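Local coordinates for protein YcaO (Methanopyrus kandleri, PDB 6CIB) that binds adenine nucleotide and magnesium and, as a YcaO-family enzyme, probably uses ATP to activate peptide backbone amides for thioamidation, at residues A[225-231]-A[279-285]; A[329-335]-A[347-353]. One frame throughout, in Å; residues are numbered along the deposited sequence.

Contact 1: A[225-231]-A[279-285]; sequences AERVEEM and KLTPERL
Val228 and Met231 pack against Pro282 and Leu285, a loop-on-helix contact at the protein surface: the loop joining strand 217-224 to strand 233-238 meets the first turn of helix 282-288. Val228 is the hub. One branch, CG2, lies anti to its backbone N (the other, CG1, has chi1 74°), which carries it to CD2 of Leu285 at 3.7 Å; the two side chains cross at nearly a right angle. The same CG2 also borders the Leu280 carbonyl, and CG1 comes within 3.6 Å of that oxygen, Leu280 O. CG1 also touches CE of Lys279, whose extended chain runs antiparallel alongside the valine. It stops near Glu229: OE2 of Glu229 and NZ of Lys279 are 4.2 Å apart, opposite charges that probably attract weakly without forming a salt bridge. Within the loop, Met231 N is held by the carbonyl of Val228, so both hydrophobic residues belong to one tight turn and face the helix together. Pro282 is the first helical residue, directly after Thr281 at the N-cap, and the CB-CG edge of its ring abuts two successive loop carbonyl oxygens, with CB 3.5 Å from Ala225 O and CG 3.5 Å from Glu226 O. Behind this turn, Glu230 makes a salt bridge to Arg260. Met231, a selenomethionine, closes the patch: its CB touches CD2 of Leu285, and a bend at chi3 (72°) keeps its methyl by the helix, CE lying 3.9 Å from Pro282 O while SE sits 3.9 Å from Pro282 CB.

Contact 2: A[329-335]-A[347-353]; sequences LGKVIEV and VRVRVTG
Strands 332-335 and 347-351 run antiparallel, their axes 4.7 Å apart at 162°, with Ile333-Arg350 and Val335-Arg348 as hydrogen-bonded pairs and Val332-Val351 and Glu334-Val349 as non-hydrogen-bonded ones. The bond from Ile333 N to Arg350 O is 2.8 Å and almost straight. At the strand end Thr352 grips both polar backbone atoms of Lys331: its N gives a bond to Lys331 O, and its OG1, set between the backbone N and the carbonyl carbon (chi1 61°), accepts from Lys331 N at 2.8 Å. The methyl CG2 comes across the end of Ile333, 3.7 Å from its CD1. A valine in place of Thr352 would probably leave the Lys331 N-H without its side-chain acceptor. Gly330 passes close under OG1, where any CB would clash. These strands form a hairpin in the middle of the five-stranded antiparallel sheet of the YcaO domain, and helix 154-177 covers the face carrying Glu334, Val347, Val349 and Val351. There the extended Glu334 lays OE2 3.5 Å from Val347 CG1. On the other face Arg348 and Arg350 lead away from the partner strand: Arg348 bonds Asn146 O, and Arg350 makes salt bridges to Glu131 and Glu356. Arg348 also comes about 4 Å (side chain to side chain) from Leu148, a residue of the magnesium site. CG1 of Val351 lies 3.3 Å from Leu329 O.

Overall arrangement
Contact 1 is a surface patch and contact 2 a buried one; their centres lie 36 Å apart on opposite sides of the chain's centre, and they share no secondary-structure element. They follow in series along the chain. Contact 1 fits a loop to a helix start mainly by van der Waals packing, with a loose charge pair at its rim. Contact 2 instead joins neighbouring strands through a ladder of backbone bonds, with a threonine side chain adding one more, and buries charged arginines that are satisfied by outside partners. Only the 329-335/347-353 pair lies near the nucleotide and magnesium; the 225-231/279-285 pair is remote from them.

Contact 1: A[225-231]-A[279-285]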
ATOM      1  N   ALA A 225      -3.005 -19.994  12.395  1.00 37.17           N
ATOM      2  CA  ALA A 225      -4.093 -20.846  11.911  1.00 38.76           C
ATOM      3  C   ALA A 225      -3.618 -22.288  11.854  1.00 40.56           C
ATOM      4  O   ALA A 225      -2.406 -22.544  11.798  1.00 39.44           O
ATOM      5  CB  ALA A 225      -4.568 -20.382  10.534  1.00 36.76           C
ATOM      6  N   GLU A 226      -4.561 -23.227  11.858  1.00 41.28           N
ATOM      7  CA  GLU A 226      -4.201 -24.642  11.732  1.00 45.72           C
ATOM      8  C   GLU A 226      -3.810 -25.037  10.308  1.00 43.94           C
ATOM      9  O   GLU A 226      -3.094 -26.017  10.110  1.00 45.05           O
ATOM     10  CB  GLU A 226      -5.263 -25.571  12.345  1.00 50.39           C
ATOM     11  CG  GLU A 226      -6.624 -25.591  11.665  1.00 54.77           C
ATOM     12  CD  GLU A 226      -7.619 -26.522  12.355  1.00 60.90           C
ATOM     13  OE1 GLU A 226      -7.196 -27.407  13.138  1.00 62.10           O
ATOM     14  OE2 GLU A 226      -8.839 -26.369  12.111  1.00 62.93           O
ATOM     15  N   ARG A 227      -4.267 -24.258   9.330  1.00 42.62           N
ATOM     16  CA  ARG A 227      -3.769 -24.338   7.956  1.00 42.79           C
ATOM     17  C   ARG A 227      -2.741 -23.232   7.728  1.00 42.19           C
ATOM     18  O   ARG A 227      -2.987 -22.060   8.059  1.00 39.48           O
ATOM     19  CB  ARG A 227      -4.913 -24.215   6.946  1.00 48.90           C
ATOM     20  CG  ARG A 227      -5.883 -25.392   6.927  1.00 52.91           C
ATOM     21  CD  ARG A 227      -7.105 -25.132   6.049  1.00 58.33           C
ATOM     22  NE  ARG A 227      -6.775 -24.507   4.762  1.00 64.86           N
ATOM     23  CZ  ARG A 227      -6.298 -25.142   3.688  1.00 68.82           C
ATOM     24  NH1 ARG A 227      -6.077 -26.455   3.703  1.00 70.95           N
ATOM     25  NH2 ARG A 227      -6.039 -24.452   2.585  1.00 69.31           N
ATOM     26  N   VAL A 228      -1.599 -23.616   7.158  1.00 39.13           N
ATOM     27  CA  VAL A 228      -0.439 -22.731   7.003  1.00 39.08           C
ATOM     28  C   VAL A 228      -0.654 -21.566   6.007  1.00 36.81           C
ATOM     29  O   VAL A 228      -0.169 -20.459   6.230  1.00 36.34           O
ATOM     30  CB  VAL A 228       0.855 -23.553   6.703  1.00 38.87           C
ATOM     31  CG1 VAL A 228       0.881 -24.096   5.273  1.00 38.87           C
ATOM     32  CG2 VAL A 228       2.104 -22.741   6.997  1.00 38.28           C
ATOM     33  N   GLU A 229      -1.392 -21.824   4.929  1.00 37.05           N
ATOM     34  CA  GLU A 229      -1.710 -20.819   3.910  1.00 39.60           C
ATOM     35  C   GLU A 229      -2.624 -19.709   4.444  1.00 38.76           C
ATOM     36  O   GLU A 229      -2.701 -18.630   3.853  1.00 39.74           O
ATOM     37  CB  GLU A 229      -2.314 -21.461   2.646  1.00 43.97           C
ATOM     38  CG  GLU A 229      -3.247 -22.644   2.878  1.00 48.35           C
ATOM     39  CD  GLU A 229      -2.507 -23.947   3.184  1.00 50.28           C
ATOM     40  OE1 GLU A 229      -2.742 -24.506   4.277  1.00 50.26           O
ATOM     41  OE2 GLU A 229      -1.685 -24.406   2.351  1.00 52.44           O
ATOM     42  N   GLU A 230      -3.276 -19.987   5.575  1.00 35.82           N
ATOM     43  CA  GLU A 230      -4.140 -19.037   6.276  1.00 36.18           C
ATOM     44  C   GLU A 230      -3.411 -18.233   7.356  1.00 34.71           C
ATOM     45  O   GLU A 230      -4.032 -17.478   8.118  1.00 34.76           O
ATOM     46  CB  GLU A 230      -5.371 -19.758   6.825  1.00 37.02           C
ATOM     47  CG  GLU A 230      -6.225 -20.311   5.693  1.00 39.13           C
ATOM     48  CD  GLU A 230      -7.667 -20.543   6.066  1.00 40.74           C
ATOM     49  OE1 GLU A 230      -8.409 -21.014   5.184  1.00 42.87           O
ATOM     50  OE2 GLU A 230      -8.059 -20.264   7.217  1.00 42.65           O
HETATM   51  N   MSE A 231      -2.089 -18.397   7.403  1.00 33.01           N
HETATM   52  CA  MSE A 231      -1.228 -17.587   8.260  1.00 33.46           C
HETATM   53  C   MSE A 231      -0.703 -16.496   7.380  1.00 31.81           C
HETATM   54  O   MSE A 231       0.272 -16.674   6.642  1.00 31.41           O
HETATM   55  CB  MSE A 231      -0.123 -18.408   8.920  1.00 32.86           C
HETATM   56  CG  MSE A 231      -0.749 -19.202  10.056  1.00 36.24           C
HETATM   57 SE   MSE A 231       0.627 -20.330  10.901  1.00 38.32          SE
HETATM   58  CE  MSE A 231       1.651 -18.922  11.811  1.00 37.66           C
ATOM     59  N   LYS A 279       6.364 -27.776   1.783  1.00 48.12           N
ATOM     60  CA  LYS A 279       5.296 -27.234   2.625  1.00 44.75           C
ATOM     61  C   LYS A 279       5.670 -27.146   4.101  1.00 42.76           C
ATOM     62  O   LYS A 279       6.026 -28.135   4.748  1.00 41.68           O
ATOM     63  CB  LYS A 279       3.994 -28.017   2.449  1.00 45.84           C
ATOM     64  CG  LYS A 279       2.760 -27.239   2.869  1.00 46.71           C
ATOM     65  CD  LYS A 279       1.620 -28.176   3.200  1.00 48.12           C
ATOM     66  CE  LYS A 279       0.309 -27.428   3.292  1.00 47.50           C
ATOM     67  NZ  LYS A 279      -0.810 -28.396   3.412  1.00 49.52           N
ATOM     68  N   LEU A 280       5.559 -25.934   4.619  1.00 38.93           N
ATOM     69  CA  LEU A 280       5.867 -25.641   5.994  1.00 37.71           C
ATOM     70  C   LEU A 280       4.719 -26.051   6.915  1.00 37.79           C
ATOM     71  O   LEU A 280       3.552 -26.143   6.501  1.00 37.82           O
ATOM     72  CB  LEU A 280       6.154 -24.147   6.107  1.00 37.95           C
ATOM     73  CG  LEU A 280       7.376 -23.554   6.806  1.00 40.07           C
ATOM     74  CD1 LEU A 280       8.586 -24.472   6.865  1.00 38.62           C
ATOM     75  CD2 LEU A 280       7.722 -22.262   6.082  1.00 39.32           C
ATOM     76  N   THR A 281       5.067 -26.306   8.168  1.00 34.80           N
ATOM     77  CA  THR A 281       4.091 -26.554   9.211  1.00 35.09           C
ATOM     78  C   THR A 281       3.734 -25.205   9.892  1.00 33.80           C
ATOM     79  O   THR A 281       4.577 -24.291   9.905  1.00 32.26           O
ATOM     80  CB  THR A 281       4.657 -27.633  10.173  1.00 36.45           C
ATOM     81  OG1 THR A 281       3.654 -28.599  10.473  1.00 41.76           O
ATOM     82  CG2 THR A 281       5.227 -27.055  11.421  1.00 33.19           C
ATOM     83  N   PRO A 282       2.497 -25.066  10.443  1.00 34.10           N
ATOM     84  CA  PRO A 282       2.151 -23.820  11.154  1.00 35.81           C
ATOM     85  C   PRO A 282       3.127 -23.455  12.277  1.00 38.68           C
ATOM     86  O   PRO A 282       3.493 -22.279  12.410  1.00 37.00           O
ATOM     87  CB  PRO A 282       0.754 -24.103  11.723  1.00 34.74           C
ATOM     88  CG  PRO A 282       0.179 -25.135  10.809  1.00 34.51           C
ATOM     89  CD  PRO A 282       1.331 -25.977  10.352  1.00 33.68           C
ATOM     90  N   GLU A 283       3.559 -24.450  13.058  1.00 39.70           N
ATOM     91  CA  GLU A 283       4.463 -24.184  14.184  1.00 41.56           C
ATOM     92  C   GLU A 283       5.882 -23.794  13.743  1.00 39.10           C
ATOM     93  O   GLU A 283       6.531 -22.970  14.401  1.00 37.39           O
ATOM     94  CB  GLU A 283       4.475 -25.344  15.189  1.00 46.57           C
ATOM     95  CG  GLU A 283       4.832 -24.942  16.624  1.00 54.30           C
ATOM     96  CD  GLU A 283       3.877 -23.931  17.258  1.00 58.66           C
ATOM     97  OE1 GLU A 283       2.646 -24.157  17.251  1.00 62.81           O
ATOM     98  OE2 GLU A 283       4.364 -22.902  17.781  1.00 61.40           O
ATOM     99  N   ARG A 284       6.350 -24.366  12.634  1.00 36.69           N
ATOM    100  CA  ARG A 284       7.631 -23.940  12.061  1.00 38.96           C
ATOM    101  C   ARG A 284       7.570 -22.538  11.438  1.00 36.37           C
ATOM    102  O   ARG A 284       8.534 -21.771  11.548  1.00 34.68           O
ATOM    103  CB  ARG A 284       8.218 -24.955  11.068  1.00 38.63           C
ATOM    104  CG  ARG A 284       9.483 -24.429  10.397  1.00 42.44           C
ATOM    105  CD  ARG A 284      10.657 -25.374  10.460  1.00 48.46           C
ATOM    106  NE  ARG A 284      11.341 -25.401  11.758  1.00 54.18           N
ATOM    107  CZ  ARG A 284      12.607 -25.030  11.976  1.00 54.25           C
ATOM    108  NH1 ARG A 284      13.381 -24.581  10.991  1.00 54.69           N
ATOM    109  NH2 ARG A 284      13.107 -25.112  13.201  1.00 53.34           N
ATOM    110  N   LEU A 285       6.456 -22.211  10.785  1.00 37.05           N
ATOM    111  CA  LEU A 285       6.271 -20.847  10.274  1.00 35.81           C
ATOM    112  C   LEU A 285       6.388 -19.836  11.412  1.00 35.34           C
ATOM    113  O   LEU A 285       7.109 -18.846  11.278  1.00 35.41           O
ATOM    114  CB  LEU A 285       4.968 -20.691   9.474  1.00 34.90           C
ATOM    115  CG  LEU A 285       4.796 -19.375   8.684  1.00 34.36           C
ATOM    116  CD1 LEU A 285       5.981 -19.045   7.782  1.00 32.32           C
ATOM    117  CD2 LEU A 285       3.490 -19.379   7.898  1.00 33.98           C
TER

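Contact 2: A[329-335]-A[347-353]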
ATOM      1  N   LEU A 329      14.682  10.149   4.538  1.00 34.38           N
ATOM      2  CA  LEU A 329      14.386   9.058   3.595  1.00 33.68           C
ATOM      3  C   LEU A 329      14.516   9.491   2.130  1.00 33.69           C
ATOM      4  O   LEU A 329      13.931   8.869   1.244  1.00 33.78           O
ATOM      5  CB  LEU A 329      12.984   8.484   3.868  1.00 32.76           C
ATOM      6  CG  LEU A 329      12.630   7.953   5.265  1.00 31.23           C
ATOM      7  CD1 LEU A 329      11.168   7.539   5.328  1.00 31.72           C
ATOM      8  CD2 LEU A 329      13.519   6.801   5.698  1.00 30.26           C
ATOM      9  N   GLY A 330      15.277  10.558   1.884  1.00 33.69           N
ATOM     10  CA  GLY A 330      15.507  11.075   0.534  1.00 30.94           C
ATOM     11  C   GLY A 330      14.351  11.908   0.006  1.00 32.52           C
ATOM     12  O   GLY A 330      13.580  12.496   0.787  1.00 31.46           O
ATOM     13  N   LYS A 331      14.239  11.953  -1.322  1.00 31.20           N
ATOM     14  CA  LYS A 331      13.270  12.813  -2.024  1.00 33.16           C
ATOM     15  C   LYS A 331      11.891  12.172  -2.130  1.00 32.42           C
ATOM     16  O   LYS A 331      11.788  10.951  -2.282  1.00 31.64           O
ATOM     17  CB  LYS A 331      13.770  13.148  -3.433  1.00 33.27           C
ATOM     18  CG  LYS A 331      15.064  13.940  -3.475  1.00 36.04           C
ATOM     19  CD  LYS A 331      15.568  14.034  -4.906  1.00 38.22           C
ATOM     20  CE  LYS A 331      16.875  14.803  -4.964  1.00 39.22           C
ATOM     21  NZ  LYS A 331      17.157  15.192  -6.373  1.00 40.63           N
ATOM     22  N   VAL A 332      10.850  13.004  -2.064  1.00 30.41           N
ATOM     23  CA  VAL A 332       9.454  12.569  -2.256  1.00 30.83           C
ATOM     24  C   VAL A 332       9.050  12.963  -3.672  1.00 31.37           C
ATOM     25  O   VAL A 332       8.887  14.157  -3.969  1.00 31.27           O
ATOM     26  CB  VAL A 332       8.490  13.204  -1.217  1.00 30.37           C
ATOM     27  CG1 VAL A 332       7.038  12.776  -1.465  1.00 29.96           C
ATOM     28  CG2 VAL A 332       8.909  12.837   0.198  1.00 30.59           C
ATOM     29  N   ILE A 333       8.926  11.964  -4.545  1.00 30.66           N
ATOM     30  CA  ILE A 333       8.616  12.194  -5.964  1.00 31.58           C
ATOM     31  C   ILE A 333       7.231  11.643  -6.328  1.00 32.76           C
ATOM     32  O   ILE A 333       6.877  10.531  -5.933  1.00 33.44           O
ATOM     33  CB  ILE A 333       9.708  11.598  -6.886  1.00 31.54           C
ATOM     34  CG1 ILE A 333      11.094  12.199  -6.551  1.00 31.42           C
ATOM     35  CG2 ILE A 333       9.359  11.812  -8.357  1.00 30.85           C
ATOM     36  CD1 ILE A 333      12.284  11.459  -7.145  1.00 29.91           C
ATOM     37  N   GLU A 334       6.462  12.443  -7.069  1.00 33.87           N
ATOM     38  CA  GLU A 334       5.182  12.038  -7.644  1.00 34.05           C
ATOM     39  C   GLU A 334       5.279  11.991  -9.180  1.00 35.11           C
ATOM     40  O   GLU A 334       5.769  12.940  -9.811  1.00 33.50           O
ATOM     41  CB  GLU A 334       4.080  13.012  -7.216  1.00 35.54           C
ATOM     42  CG  GLU A 334       2.746  12.836  -7.938  1.00 36.52           C
ATOM     43  CD  GLU A 334       1.810  14.029  -7.806  1.00 38.68           C
ATOM     44  OE1 GLU A 334       2.144  15.013  -7.111  1.00 41.80           O
ATOM     45  OE2 GLU A 334       0.718  13.985  -8.407  1.00 38.50           O
ATOM     46  N   VAL A 335       4.817  10.884  -9.760  1.00 31.73           N
ATOM     47  CA  VAL A 335       4.698  10.747 -11.211  1.00 32.99           C
ATOM     48  C   VAL A 335       3.228  10.553 -11.574  1.00 31.34           C
ATOM     49  O   VAL A 335       2.574   9.632 -11.084  1.00 30.23           O
ATOM     50  CB  VAL A 335       5.554   9.571 -11.760  1.00 34.49           C
ATOM     51  CG1 VAL A 335       5.384   9.416 -13.269  1.00 34.28           C
ATOM     52  CG2 VAL A 335       7.027   9.747 -11.407  1.00 34.55           C
ATOM     53  N   VAL A 347      -1.400   7.980  -9.573  1.00 29.34           N
ATOM     54  CA  VAL A 347      -0.012   8.403  -9.377  1.00 29.38           C
ATOM     55  C   VAL A 347       0.893   7.249  -8.967  1.00 30.41           C
ATOM     56  O   VAL A 347       0.435   6.227  -8.432  1.00 29.73           O
ATOM     57  CB  VAL A 347       0.162   9.562  -8.350  1.00 29.36           C
ATOM     58  CG1 VAL A 347      -0.662  10.791  -8.730  1.00 30.08           C
ATOM     59  CG2 VAL A 347      -0.133   9.113  -6.920  1.00 29.99           C
ATOM     60  N   ARG A 348       2.183   7.440  -9.232  1.00 29.30           N
ATOM     61  CA  ARG A 348       3.220   6.663  -8.603  1.00 29.21           C
ATOM     62  C   ARG A 348       4.027   7.597  -7.693  1.00 30.15           C
ATOM     63  O   ARG A 348       4.589   8.600  -8.150  1.00 29.77           O
ATOM     64  CB  ARG A 348       4.116   6.009  -9.655  1.00 29.15           C
ATOM     65  CG  ARG A 348       5.068   4.970  -9.096  1.00 28.66           C
ATOM     66  CD  ARG A 348       4.363   3.634  -8.883  1.00 29.17           C
ATOM     67  NE  ARG A 348       5.183   2.728  -8.082  1.00 28.87           N
ATOM     68  CZ  ARG A 348       6.093   1.890  -8.572  1.00 30.20           C
ATOM     69  NH1 ARG A 348       6.315   1.806  -9.885  1.00 31.04           N
ATOM     70  NH2 ARG A 348       6.788   1.124  -7.740  1.00 31.53           N
ATOM     71  N   VAL A 349       4.044   7.265  -6.407  1.00 29.99           N
ATOM     72  CA  VAL A 349       4.846   7.969  -5.402  1.00 30.07           C
ATOM     73  C   VAL A 349       6.090   7.140  -5.155  1.00 30.84           C
ATOM     74  O   VAL A 349       5.994   5.935  -4.892  1.00 32.17           O
ATOM     75  CB  VAL A 349       4.064   8.174  -4.083  1.00 29.20           C
ATOM     76  CG1 VAL A 349       4.954   8.777  -2.992  1.00 30.26           C
ATOM     77  CG2 VAL A 349       2.847   9.058  -4.328  1.00 28.46           C
ATOM     78  N   ARG A 350       7.248   7.778  -5.290  1.00 30.43           N
ATOM     79  CA  ARG A 350       8.523   7.169  -4.924  1.00 30.80           C
ATOM     80  C   ARG A 350       9.190   8.031  -3.853  1.00 31.67           C
ATOM     81  O   ARG A 350       9.215   9.260  -3.964  1.00 32.23           O
ATOM     82  CB  ARG A 350       9.466   7.026  -6.137  1.00 29.88           C
ATOM     83  CG  ARG A 350       8.866   6.445  -7.420  1.00 31.46           C
ATOM     84  CD  ARG A 350       8.334   5.023  -7.267  1.00 31.67           C
ATOM     85  NE  ARG A 350       9.391   4.055  -6.969  1.00 31.97           N
ATOM     86  CZ  ARG A 350       9.396   3.234  -5.924  1.00 32.85           C
ATOM     87  NH1 ARG A 350       8.384   3.227  -5.059  1.00 32.98           N
ATOM     88  NH2 ARG A 350      10.416   2.394  -5.754  1.00 33.69           N
ATOM     89  N   VAL A 351       9.718   7.382  -2.821  1.00 31.37           N
ATOM     90  CA  VAL A 351      10.531   8.065  -1.810  1.00 31.01           C
ATOM     91  C   VAL A 351      11.924   7.442  -1.929  1.00 31.05           C
ATOM     92  O   VAL A 351      12.106   6.248  -1.636  1.00 28.56           O
ATOM     93  CB  VAL A 351       9.907   7.957  -0.393  1.00 31.53           C
ATOM     94  CG1 VAL A 351      10.730   8.712   0.642  1.00 30.13           C
ATOM     95  CG2 VAL A 351       8.477   8.494  -0.391  1.00 29.97           C
ATOM     96  N   THR A 352      12.892   8.249  -2.382  1.00 31.13           N
ATOM     97  CA  THR A 352      14.167   7.727  -2.938  1.00 32.03           C
ATOM     98  C   THR A 352      15.035   6.914  -1.993  1.00 32.25           C
ATOM     99  O   THR A 352      15.773   6.037  -2.439  1.00 33.00           O
ATOM    100  CB  THR A 352      15.045   8.818  -3.586  1.00 32.38           C
ATOM    101  OG1 THR A 352      15.404   9.790  -2.599  1.00 33.18           O
ATOM    102  CG2 THR A 352      14.323   9.490  -4.756  1.00 32.11           C
ATOM    103  N   GLY A 353      14.939   7.199  -0.695  1.00 32.78           N
ATOM    104  CA  GLY A 353      15.678   6.441   0.319  1.00 32.80           C
ATOM    105  C   GLY A 353      14.812   5.688   1.318  1.00 33.31           C
ATOM    106  O   GLY A 353      15.318   5.256   2.355  1.00 34.69           O
TER